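Local atomic coordinates of Methylcobalamin\: coenzyme M methyltransferase (Methanosarcina mazei, PDB entry 4AY7), a protein that catalyses transfer of a methyl group from a methylated corrinoid to coenzyme M, a zinc-dependent step of methanogenesis. Residues V31-V36 / A338-R343; I41-D46 / T331-V336; E60-L65 / P131-A136; G152-P157 / D205-A210; N240-L245 / G262-S267. All coordinates share one frame; numbering follows the deposited sequence.

The five contacts run from the centre of a TIM barrel to its outer shell. Contacts 4 and 5 are core: both pair parallel strands of the same sheet, strands 206-210 and 242-246 being neighbours in it, and both rest on backbone hydrogen bonds with apolar side chains packed beside them, contact 5 adding a glutamate that accepts from a backbone N-H. Contacts 1 and 2 share helix 333-346, at 338-343 and 331-336, and join it to N-terminal chain, the irregular run 31-36 and the start of helix 42-48; each adds one charged side chain bonded to a main-chain atom, buried in contact 1 and exposed in contact 2. Contact 3, helix against helix, has no hydrogen bond and relies on methionine, valine and alanine.

Contact 1. Residues V31-V36 / A338-R343; sequences VPVCSV and ALVAAR
Arg343 reaches across to the main chain of Val31 and gives it a single nearly straight hydrogen bond, NH1 to O at 2.9 Å with an angle of 166° at the hydrogen. The carbonyl oxygen lies in the guanidinium plane, at the edge of the group, where an N-H points directly at it. Over one face of the same flat group sits Val33, whose CG1 is 3.8 Å from Arg343 NH1, offset toward the rim. The arginine chain folds at its second and third torsions (-76° and -52°) rather than running straight, and its CD passes 3.2 Å from Val31 O. The other branch of Val33, CG2, turns to the helix and meets Leu339 CB at 4.1 Å, while CG1 also touches Val340 CG2 at 4.0 Å. A beta-branched valine suits this place because its two methyls can serve the guanidinium and the helix at once. The helix is the C-terminal one of the TIM barrel, 333-346, and the segment 31-36 is an irregular run on the way to helix 42-48, with backbone hydrogen bonds between Pro32 and Leu321 of strand 320-323 and between Cys34 and Leu321. Glu76 forms a salt bridge with Arg343 NH2 and accepts from Val33 N through its other oxygen, and so ties the guanidinium to the backbone of the very residue that covers its face. A methionine in place of Arg343 would probably leave Val31 O without this donor and the carboxylate of Glu76 without its positive mate.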
# COMPACT_ATOMS: atom_id res chain seq x y z
N VAL A 31 -2.55 5.37 19.50
CA VAL A 31 -2.54 5.20 18.04
C VAL A 31 -1.14 4.68 17.60
O VAL A 31 -0.12 5.28 17.99
CB VAL A 31 -2.86 6.54 17.37
CG1 VAL A 31 -2.65 6.49 15.86
CG2 VAL A 31 -4.29 7.04 17.78
N PRO A 32 -1.08 3.54 16.88
CA PRO A 32 0.23 3.08 16.32
C PRO A 32 0.68 4.03 15.27
O PRO A 32 -0.17 4.69 14.62
CB PRO A 32 -0.11 1.77 15.64
CG PRO A 32 -1.54 1.83 15.41
CD PRO A 32 -2.19 2.73 16.38
N VAL A 33 2.00 4.12 15.10
CA VAL A 33 2.59 4.97 14.08
C VAL A 33 3.42 4.10 13.19
O VAL A 33 4.34 3.43 13.64
CB VAL A 33 3.38 6.15 14.63
CG1 VAL A 33 4.45 5.70 15.65
CG2 VAL A 33 3.93 7.01 13.50
N CYS A 34 3.02 4.07 11.93
CA CYS A 34 3.77 3.25 10.95
C CYS A 34 3.44 3.68 9.56
O CYS A 34 2.74 4.68 9.38
CB CYS A 34 3.48 1.79 11.14
SG CYS A 34 1.84 1.36 10.66
N SER A 35 3.99 2.97 8.55
CA SER A 35 3.61 3.21 7.15
C SER A 35 3.07 1.97 6.54
O SER A 35 3.63 0.87 6.75
CB SER A 35 4.84 3.73 6.38
OG SER A 35 4.41 4.14 5.10
N VAL A 36 1.98 2.11 5.79
CA VAL A 36 1.39 1.05 5.05
C VAL A 36 1.77 1.25 3.58
O VAL A 36 1.50 0.41 2.76
CB VAL A 36 -0.15 0.92 5.24
CG1 VAL A 36 -0.48 0.69 6.71
CG2 VAL A 36 -0.90 2.18 4.78
N ALA A 338 10.25 12.20 13.04
CA ALA A 338 9.39 13.27 13.54
C ALA A 338 7.97 12.76 13.61
O ALA A 338 7.24 13.20 14.47
CB ALA A 338 9.48 14.52 12.68
N LEU A 339 7.53 11.85 12.75
CA LEU A 339 6.20 11.24 12.95
C LEU A 339 5.98 10.51 14.25
O LEU A 339 4.95 10.64 14.93
CB LEU A 339 5.90 10.19 11.85
CG LEU A 339 5.32 10.64 10.53
CD1 LEU A 339 5.02 9.41 9.61
CD2 LEU A 339 4.13 11.56 10.76
N VAL A 340 6.93 9.68 14.58
CA VAL A 340 6.94 8.87 15.74
C VAL A 340 7.01 9.77 16.95
O VAL A 340 6.22 9.59 17.92
CB VAL A 340 8.15 7.90 15.75
CG1 VAL A 340 8.14 7.14 17.07
CG2 VAL A 340 8.09 7.00 14.50
N ALA A 341 7.88 10.79 16.90
CA ALA A 341 7.97 11.75 18.02
C ALA A 341 6.62 12.48 18.27
O ALA A 341 6.20 12.58 19.38
CB ALA A 341 9.13 12.76 17.79
N ALA A 342 5.93 12.91 17.22
CA ALA A 342 4.62 13.53 17.38
C ALA A 342 3.62 12.60 18.11
O ALA A 342 2.78 13.02 18.92
CB ALA A 342 4.11 13.97 16.02
N ARG A 343 3.70 11.32 17.79
CA ARG A 343 2.77 10.38 18.40
C ARG A 343 3.14 10.30 19.88
O ARG A 343 2.29 10.37 20.74
CB ARG A 343 2.86 9.01 17.74
CG ARG A 343 1.74 8.03 18.08
CD ARG A 343 1.81 7.38 19.43
NE ARG A 343 3.13 6.77 19.65
CZ ARG A 343 3.42 5.52 19.42
NH1 ARG A 343 2.59 4.72 18.80
NH2 ARG A 343 4.60 5.08 19.70

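Contact 2. Residues I41-D46 / T331-V336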
# COMPACT_ATOMS: atom_id res chain seq x y z
N ILE A 41 14.03 4.73 1.55
CA ILE A 41 14.55 6.12 1.49
C ILE A 41 16.03 6.05 1.22
O ILE A 41 16.71 5.14 1.71
CB ILE A 41 14.14 6.99 2.71
CG1 ILE A 41 14.80 6.51 4.00
CG2 ILE A 41 12.63 6.97 2.91
CD1 ILE A 41 14.61 7.41 5.20
N VAL A 42 16.49 6.95 0.37
CA VAL A 42 17.88 6.96 -0.09
C VAL A 42 18.84 7.04 1.07
O VAL A 42 19.88 6.42 1.00
CB VAL A 42 18.13 8.09 -1.12
CG1 VAL A 42 19.61 8.16 -1.54
CG2 VAL A 42 17.22 7.92 -2.33
N GLU A 43 18.54 7.82 2.11
CA GLU A 43 19.44 7.95 3.29
C GLU A 43 19.74 6.55 3.86
O GLU A 43 20.90 6.23 4.18
CB GLU A 43 18.88 8.87 4.37
CG GLU A 43 19.76 8.94 5.65
CD GLU A 43 19.43 10.09 6.63
OE1 GLU A 43 18.53 10.96 6.39
OE2 GLU A 43 20.14 10.13 7.69
N LEU A 44 18.72 5.70 3.94
CA LEU A 44 18.85 4.36 4.53
C LEU A 44 19.47 3.40 3.50
O LEU A 44 20.34 2.56 3.86
CB LEU A 44 17.52 3.85 5.09
CG LEU A 44 17.10 4.62 6.36
CD1 LEU A 44 15.82 4.05 6.93
CD2 LEU A 44 18.25 4.67 7.40
N MET A 45 19.16 3.59 2.22
CA MET A 45 19.83 2.79 1.17
C MET A 45 21.33 2.96 1.33
O MET A 45 22.03 1.98 1.31
CB MET A 45 19.47 3.22 -0.25
CG MET A 45 18.01 2.97 -0.60
SD MET A 45 17.75 3.71 -2.21
CE MET A 45 15.94 3.94 -2.26
N ASP A 46 21.77 4.21 1.45
CA ASP A 46 23.20 4.52 1.66
C ASP A 46 23.78 3.92 2.95
O ASP A 46 24.84 3.32 2.90
CB ASP A 46 23.40 6.05 1.61
CG ASP A 46 23.35 6.58 0.18
OD1 ASP A 46 23.17 5.78 -0.78
OD2 ASP A 46 23.51 7.79 -0.04
N THR A 331 13.30 11.67 1.26
CA THR A 331 12.94 12.04 2.61
C THR A 331 14.07 11.78 3.64
O THR A 331 14.55 10.64 3.78
CB THR A 331 11.66 11.30 3.03
OG1 THR A 331 10.65 11.64 2.08
CG2 THR A 331 11.21 11.72 4.41
N PRO A 332 14.49 12.80 4.35
CA PRO A 332 15.46 12.53 5.44
C PRO A 332 14.93 11.65 6.54
O PRO A 332 13.72 11.74 6.91
CB PRO A 332 15.83 13.89 5.96
CG PRO A 332 15.28 14.89 4.99
CD PRO A 332 14.19 14.23 4.20
N LEU A 333 15.80 10.79 7.06
CA LEU A 333 15.48 9.95 8.21
C LEU A 333 14.83 10.76 9.37
O LEU A 333 13.83 10.30 9.98
CB LEU A 333 16.73 9.21 8.69
CG LEU A 333 16.58 8.29 9.91
CD1 LEU A 333 15.57 7.23 9.53
CD2 LEU A 333 17.91 7.63 10.32
N GLU A 334 15.38 11.91 9.70
CA GLU A 334 14.91 12.66 10.84
C GLU A 334 13.43 13.06 10.60
O GLU A 334 12.69 13.31 11.54
CB GLU A 334 15.79 13.90 11.10
CG GLU A 334 15.83 14.87 9.92
CD GLU A 334 16.27 16.31 10.27
OE1 GLU A 334 17.16 16.48 11.12
OE2 GLU A 334 15.68 17.25 9.66
N ASN A 335 13.04 13.23 9.36
CA ASN A 335 11.65 13.63 9.05
C ASN A 335 10.70 12.45 9.31
O ASN A 335 9.62 12.63 9.86
CB ASN A 335 11.53 14.16 7.62
CG ASN A 335 12.17 15.53 7.47
OD1 ASN A 335 12.86 15.96 8.38
ND2 ASN A 335 11.95 16.20 6.35
N VAL A 336 11.15 11.25 9.02
CA VAL A 336 10.32 10.04 9.37
C VAL A 336 10.21 9.88 10.90
O VAL A 336 9.11 9.63 11.48
CB VAL A 336 10.92 8.74 8.79
CG1 VAL A 336 10.01 7.57 9.21
CG2 VAL A 336 11.09 8.83 7.26
O HOH W 1 16.30 9.91 1.83
O HOH W 2 18.05 12.77 8.65
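The backbones come nearest where each chain is about to enter a helix, with the CA atoms of Ile41 and Thr331 6.2 Å apart and Ile41 and Pro332 at the N-cap positions. This is the outer layer of the TIM barrel: the short helix 42-48 meets the start of the C-terminal helix 333-346. Glu43 is the polar link. Its CG stands anti to the backbone N (chi1 176°) and the chain beyond stays extended, so the carboxylate spans the gap and OE1 accepts from Leu333 N at 2.8 Å. The N-H comes from above the carboxylate plane, 53° out of it. A glutamate fits here because its negative charge lies by the first turn of helix 333-346, where the helix dipole would probably stabilise it. Leu333 CB lies against the same face of the carboxylate, 3.4 Å from Glu43 OE1, and the two side chains cross at about a right angle.

On the buried side Ile41 is the apolar counterpart, its side chain about 5 Å from that of Gln38, a coenzyme M-binding residue. Its CD1 rests 3.5 Å from Thr331 O and reaches on to Val336 CG2 at 4.3 Å; the CG1-CD1 branch is long enough to meet both. Leu44 meets Leu333 branch to branch, CD1 to CD1 at 4.1 Å, and is backed by Leu65 and Asn69 of helix 59-71. Two waters complete the seam. One accepts from Glu43 N and donates to Thr331 O; the other donates to Glu43 OE1 and accepts from Glu334 N at 3.0 Å.

Contact 3. Residues E60-L65 / P131-A136; sequences ELMAKL and PVVLEA
Met62 holds CG anti to its backbone N (chi1 -176°) and SD anti beyond it, which carries the sulfur across to the helix of Val133 and Ala136; the chain then bends at chi3 (-77°), sending CE toward Val132. The unbranched chain thus serves three residues, Val132 and Val133 and, a turn later, Ala136. SD lies 3.9 Å from Ala136 CB and 4.2 Å from Val133 CG2, and CE touches Val132 CG1 at 4.1 Å. Ala136 is small enough to let the backbones come close, its CA 5.1 Å from that of Ala63, and its CB also sits 4.2 Å from Ala63 N. Helices 59-71 and 130-144 belong to the outer shell of the TIM barrel, and the two short segments pack with axes 8.9 Å apart at a crossing angle of -50°. No hydrogen bond links them, so shape carries the contact, and flexible, polarisable methionine is suited to lie against two valines and an alanine. An alanine here in place of Met62 would probably open a gap beside Val132 and Val133, whose methyls would lose the sulfur and CE they pack against. Val133 also leans on Tyr195 and Met199 of helix 178-202, while Met62 touches Pro81 in the loop after strand 78-80, and its carbonyl oxygen is bonded to the hydroxyl of Tyr82.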
# COMPACT_ATOMS: atom_id res chain seq x y z
N GLU A 60 17.64 -10.53 0.40
CA GLU A 60 18.40 -10.10 1.58
C GLU A 60 18.52 -8.59 1.63
O GLU A 60 18.33 -8.00 2.68
CB GLU A 60 19.75 -10.74 1.66
CG GLU A 60 19.68 -12.24 1.82
CD GLU A 60 19.53 -12.73 3.25
OE1 GLU A 60 19.33 -11.93 4.25
OE2 GLU A 60 19.53 -13.97 3.38
N LEU A 61 18.81 -7.94 0.52
CA LEU A 61 18.81 -6.47 0.51
C LEU A 61 17.43 -5.84 0.68
O LEU A 61 17.29 -4.79 1.35
CB LEU A 61 19.53 -5.92 -0.73
CG LEU A 61 20.98 -6.31 -0.95
CD1 LEU A 61 21.41 -5.85 -2.35
CD2 LEU A 61 21.91 -5.77 0.18
N MET A 62 16.40 -6.47 0.11
CA MET A 62 15.03 -6.03 0.35
C MET A 62 14.73 -6.06 1.88
O MET A 62 14.20 -5.06 2.46
CB MET A 62 14.06 -6.93 -0.43
CG MET A 62 12.60 -6.50 -0.34
SD MET A 62 11.47 -7.46 -1.34
CE MET A 62 11.78 -6.77 -2.99
N ALA A 63 15.05 -7.18 2.53
CA ALA A 63 14.88 -7.32 3.96
C ALA A 63 15.65 -6.20 4.71
O ALA A 63 15.11 -5.50 5.57
CB ALA A 63 15.33 -8.68 4.40
N LYS A 64 16.90 -6.02 4.30
CA LYS A 64 17.84 -5.16 4.99
C LYS A 64 17.37 -3.72 4.94
O LYS A 64 17.31 -3.06 6.00
CB LYS A 64 19.27 -5.41 4.45
CG LYS A 64 20.39 -4.88 5.30
CD LYS A 64 21.72 -5.00 4.56
CE LYS A 64 22.89 -4.52 5.44
NZ LYS A 64 24.20 -4.45 4.66
N LEU A 65 16.87 -3.25 3.80
CA LEU A 65 16.36 -1.90 3.70
C LEU A 65 15.03 -1.69 4.46
O LEU A 65 14.77 -0.55 5.03
CB LEU A 65 16.14 -1.51 2.30
CG LEU A 65 15.66 -0.13 1.97
CD1 LEU A 65 16.66 0.96 2.46
CD2 LEU A 65 15.46 -0.12 0.46
N PRO A 131 8.85 -14.79 -5.65
CA PRO A 131 9.67 -15.47 -4.67
C PRO A 131 10.70 -14.59 -3.90
O PRO A 131 11.10 -14.99 -2.80
CB PRO A 131 10.42 -16.51 -5.53
CG PRO A 131 9.55 -16.71 -6.74
CD PRO A 131 9.11 -15.31 -7.02
N VAL A 132 11.10 -13.45 -4.44
CA VAL A 132 11.96 -12.52 -3.69
C VAL A 132 11.17 -11.92 -2.49
O VAL A 132 11.69 -11.88 -1.35
CB VAL A 132 12.44 -11.35 -4.57
CG1 VAL A 132 13.37 -10.47 -3.78
CG2 VAL A 132 13.27 -11.86 -5.76
N VAL A 133 9.93 -11.47 -2.76
CA VAL A 133 9.10 -10.90 -1.73
C VAL A 133 8.75 -11.91 -0.65
O VAL A 133 8.90 -11.61 0.53
CB VAL A 133 7.80 -10.32 -2.32
CG1 VAL A 133 6.89 -9.83 -1.16
CG2 VAL A 133 8.16 -9.15 -3.24
N LEU A 134 8.40 -13.14 -1.04
CA LEU A 134 8.06 -14.14 -0.02
C LEU A 134 9.25 -14.49 0.83
O LEU A 134 9.16 -14.62 2.03
CB LEU A 134 7.44 -15.39 -0.68
CG LEU A 134 6.18 -15.11 -1.52
CD1 LEU A 134 5.61 -16.43 -2.03
CD2 LEU A 134 5.07 -14.33 -0.73
N GLU A 135 10.39 -14.63 0.23
CA GLU A 135 11.57 -14.90 0.98
C GLU A 135 11.98 -13.72 1.91
O GLU A 135 12.46 -13.95 2.99
CB GLU A 135 12.69 -15.30 0.04
CG GLU A 135 14.03 -15.43 0.71
CD GLU A 135 14.18 -16.72 1.53
OE1 GLU A 135 13.20 -17.54 1.68
OE2 GLU A 135 15.34 -16.96 1.95
N ALA A 136 11.79 -12.49 1.46
CA ALA A 136 12.16 -11.32 2.28
C ALA A 136 11.26 -11.21 3.52
O ALA A 136 11.73 -10.91 4.60
CB ALA A 136 12.17 -10.01 1.47

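Contact 4. Residues G152-P157 / D205-A210; sequences GGMEGP and DVIAIA
Ala210 N gives the shortest of the cross-strand hydrogen bonds, 2.9 Å to Met154 O with 163° at the hydrogen. It belongs to a parallel pair of TIM-barrel strands, 150-155 and 206-210, in which Met154 both donates and accepts: its own N bonds Ala208 O at 3.1 Å. Gly152 works the same way two residues earlier, its N bonding Val206 O and its O receiving Ala208 N. At the far end Gly156 N bonds Ala210 O from above the carbonyl plane, 51° out of it, as the chain turns into helix 157-165.

Glycine is apt as Gly152 and Gly156, since a CB there would press on Ile207 CD1 and Ile209 CD1 respectively. On the face of Met154, Ile207 and Ile209 the packing is apolar and turned to helices 178-202 and 221-238. Met154 lies beside Ile209, pointing the same way, CG to CG2 at 3.8 Å. The other face carries Ala208, Glu155 and Ala210; the side chain of Ala210 is about 6 Å from the bound zinc ion, close to its ligands His246 and Cys248. Past the strand end, Pro157 CD meets Ile209 CD1 at 3.8 Å.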
# COMPACT_ATOMS: atom_id res chain seq x y z
N GLY A 152 2.58 -6.32 4.01
CA GLY A 152 2.80 -6.63 2.65
C GLY A 152 2.06 -5.69 1.74
O GLY A 152 0.86 -5.70 1.68
N GLY A 153 2.82 -4.97 0.93
CA GLY A 153 2.27 -4.04 -0.04
C GLY A 153 2.20 -4.62 -1.41
O GLY A 153 3.08 -5.44 -1.81
N MET A 154 1.19 -4.20 -2.17
CA MET A 154 1.07 -4.63 -3.55
C MET A 154 0.12 -3.71 -4.29
O MET A 154 -0.71 -3.04 -3.69
CB MET A 154 0.59 -6.07 -3.63
CG MET A 154 -0.70 -6.27 -2.87
SD MET A 154 -1.40 -7.95 -2.87
CE MET A 154 -2.20 -7.95 -4.47
N GLU A 155 0.25 -3.71 -5.58
CA GLU A 155 -0.69 -3.09 -6.52
C GLU A 155 -2.02 -3.82 -6.43
O GLU A 155 -2.09 -5.02 -6.21
CB GLU A 155 -0.10 -3.08 -7.97
CG GLU A 155 0.19 -4.43 -8.55
CD GLU A 155 1.62 -4.92 -8.24
OE1 GLU A 155 2.17 -4.67 -7.13
OE2 GLU A 155 2.18 -5.64 -9.09
N GLY A 156 -3.10 -3.05 -6.42
CA GLY A 156 -4.44 -3.60 -6.21
C GLY A 156 -5.05 -4.04 -7.54
O GLY A 156 -4.48 -3.76 -8.63
N PRO A 157 -6.21 -4.69 -7.49
CA PRO A 157 -6.69 -5.33 -8.70
C PRO A 157 -7.05 -4.38 -9.82
O PRO A 157 -6.91 -4.75 -11.00
CB PRO A 157 -7.89 -6.13 -8.26
CG PRO A 157 -8.22 -5.73 -6.87
CD PRO A 157 -7.01 -5.04 -6.30
N ASP A 205 1.11 -9.71 8.15
CA ASP A 205 -0.01 -9.55 9.11
C ASP A 205 -1.12 -8.69 8.56
O ASP A 205 -2.30 -8.84 8.96
CB ASP A 205 0.52 -8.92 10.41
CG ASP A 205 1.57 -9.81 11.10
OD1 ASP A 205 1.31 -11.00 11.47
OD2 ASP A 205 2.72 -9.36 11.18
N VAL A 206 -0.72 -7.73 7.72
CA VAL A 206 -1.63 -6.83 7.06
C VAL A 206 -1.27 -6.85 5.59
O VAL A 206 -0.08 -6.83 5.29
CB VAL A 206 -1.39 -5.41 7.64
CG1 VAL A 206 -2.23 -4.38 6.86
CG2 VAL A 206 -1.71 -5.40 9.12
N ILE A 207 -2.23 -6.84 4.68
CA ILE A 207 -1.95 -6.66 3.26
C ILE A 207 -2.52 -5.29 2.99
O ILE A 207 -3.70 -5.12 3.22
CB ILE A 207 -2.57 -7.73 2.29
CG1 ILE A 207 -2.09 -9.10 2.75
CG2 ILE A 207 -2.20 -7.38 0.84
CD1 ILE A 207 -0.55 -9.30 2.66
N ALA A 208 -1.68 -4.39 2.49
CA ALA A 208 -2.04 -3.08 2.03
C ALA A 208 -1.94 -2.92 0.52
O ALA A 208 -0.83 -3.03 -0.09
CB ALA A 208 -1.15 -2.06 2.70
N ILE A 209 -3.08 -2.69 -0.14
CA ILE A 209 -3.03 -2.55 -1.56
C ILE A 209 -3.07 -1.09 -1.95
O ILE A 209 -3.76 -0.29 -1.34
CB ILE A 209 -4.10 -3.35 -2.28
CG1 ILE A 209 -5.48 -2.76 -2.10
CG2 ILE A 209 -4.04 -4.85 -1.87
CD1 ILE A 209 -6.58 -3.51 -2.84
N ALA A 210 -2.32 -0.76 -2.97
CA ALA A 210 -2.31 0.57 -3.49
C ALA A 210 -2.93 0.50 -4.86
O ALA A 210 -2.43 -0.23 -5.72
CB ALA A 210 -0.89 1.14 -3.51

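Contact 5. Residues N240-L245 / G262-S267; sequences NSVTVL and GFEGLS
A beta-alpha-beta unit of the TIM barrel, strand 242-246, helix 252-259 and strand 265-267, brings Leu245 beside Phe263 and Leu266. Leu245 CB stands over the centre of the Phe263 ring in a CH-pi contact, 3.7 Å from the centroid and 11° off the ring normal. Thr243, two residues earlier, brings OG1 to 3.2 Å from Phe263 CD2, the two side chains crossing at about a right angle. A flat aromatic suits this spot because one face can take the leucine while the ring also packs on Leu232 and Phe235 of helix 221-238.

The strands run parallel and are joined by backbone bonds: Gly265 N to Thr243 O, Leu245 N to Gly265 O, and Ser267 N to Leu245 O at 2.9 Å. Before the regular pairing begins, Glu264 takes the place of a backbone acceptor. Its chain bends at chi2 (78°), and OE1 receives Thr243 N at 3.0 Å in an almost straight bond of 176°, met from above the carboxylate plane, while Val242 CG1 packs on Glu264 CB at 3.9 Å. Gly265 has no CB, which would press on Val244 CG2. At the other end Ser267 OG is hydrogen-bonded to ND1 of His246, a ligand of the bound zinc ion, consistent with a second-shell serine that helps to set the imidazole. Val244 CG1 lies 4.0 Å from Ser267 CB.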
# COMPACT_ATOMS: atom_id res chain seq x y z
N ASN A 240 -6.90 -13.60 3.54
CA ASN A 240 -6.92 -14.16 4.89
C ASN A 240 -6.13 -13.34 5.92
O ASN A 240 -5.37 -13.88 6.69
CB ASN A 240 -6.45 -15.64 4.81
CG ASN A 240 -7.45 -16.45 3.98
OD1 ASN A 240 -8.63 -16.32 4.20
ND2 ASN A 240 -7.02 -17.17 3.03
N SER A 241 -6.31 -12.03 5.87
CA SER A 241 -5.72 -11.14 6.91
C SER A 241 -6.50 -9.83 6.93
O SER A 241 -7.33 -9.55 6.02
CB SER A 241 -4.24 -10.80 6.60
OG SER A 241 -4.15 -9.99 5.42
N VAL A 242 -6.19 -9.03 7.94
CA VAL A 242 -6.49 -7.62 7.92
C VAL A 242 -5.92 -7.00 6.66
O VAL A 242 -4.81 -7.36 6.19
CB VAL A 242 -6.02 -6.95 9.23
CG1 VAL A 242 -6.05 -5.41 9.11
CG2 VAL A 242 -6.84 -7.52 10.43
N THR A 243 -6.77 -6.20 6.01
CA THR A 243 -6.38 -5.48 4.80
C THR A 243 -6.60 -3.96 4.91
O THR A 243 -7.45 -3.48 5.69
CB THR A 243 -7.13 -5.99 3.57
OG1 THR A 243 -8.50 -5.81 3.79
CG2 THR A 243 -6.89 -7.50 3.27
N VAL A 244 -5.89 -3.24 4.05
CA VAL A 244 -5.93 -1.79 3.95
C VAL A 244 -5.96 -1.41 2.47
O VAL A 244 -5.20 -1.95 1.65
CB VAL A 244 -4.70 -1.14 4.66
CG1 VAL A 244 -4.66 0.37 4.49
CG2 VAL A 244 -4.72 -1.40 6.16
N LEU A 245 -6.80 -0.46 2.11
CA LEU A 245 -6.93 0.03 0.75
C LEU A 245 -6.40 1.47 0.70
O LEU A 245 -6.91 2.35 1.40
CB LEU A 245 -8.38 0.01 0.32
CG LEU A 245 -8.72 0.71 -0.95
CD1 LEU A 245 -8.05 -0.10 -2.07
CD2 LEU A 245 -10.21 0.69 -1.18
N GLY A 262 -15.07 -3.43 2.37
CA GLY A 262 -14.67 -4.52 3.25
C GLY A 262 -13.26 -4.57 3.77
O GLY A 262 -12.88 -5.53 4.43
N PHE A 263 -12.51 -3.50 3.54
CA PHE A 263 -11.18 -3.37 4.10
C PHE A 263 -11.28 -2.83 5.50
O PHE A 263 -12.08 -1.95 5.73
CB PHE A 263 -10.38 -2.39 3.25
CG PHE A 263 -10.05 -2.92 1.89
CD1 PHE A 263 -11.00 -2.80 0.86
CD2 PHE A 263 -8.81 -3.50 1.61
CE1 PHE A 263 -10.73 -3.30 -0.41
CE2 PHE A 263 -8.53 -3.98 0.35
CZ PHE A 263 -9.50 -3.90 -0.67
N GLU A 264 -10.48 -3.34 6.42
CA GLU A 264 -10.42 -2.75 7.75
C GLU A 264 -10.07 -1.28 7.72
O GLU A 264 -10.66 -0.49 8.45
CB GLU A 264 -9.41 -3.47 8.61
CG GLU A 264 -9.97 -4.73 9.20
CD GLU A 264 -10.05 -5.91 8.31
OE1 GLU A 264 -9.54 -5.81 7.19
OE2 GLU A 264 -10.68 -6.94 8.76
N GLY A 265 -9.01 -0.97 7.02
CA GLY A 265 -8.53 0.39 6.96
C GLY A 265 -8.53 0.96 5.58
O GLY A 265 -8.31 0.23 4.56
N LEU A 266 -8.72 2.26 5.55
CA LEU A 266 -8.50 3.08 4.42
C LEU A 266 -7.34 4.08 4.59
O LEU A 266 -7.24 4.82 5.53
CB LEU A 266 -9.77 3.82 4.01
CG LEU A 266 -11.00 2.99 3.81
CD1 LEU A 266 -12.14 3.94 3.52
CD2 LEU A 266 -10.82 2.00 2.66
N SER A 267 -6.41 4.04 3.65
CA SER A 267 -5.18 4.90 3.68
C SER A 267 -5.44 5.98 2.69
O SER A 267 -5.63 5.69 1.48
CB SER A 267 -3.95 4.12 3.34
OG SER A 267 -2.84 4.94 3.03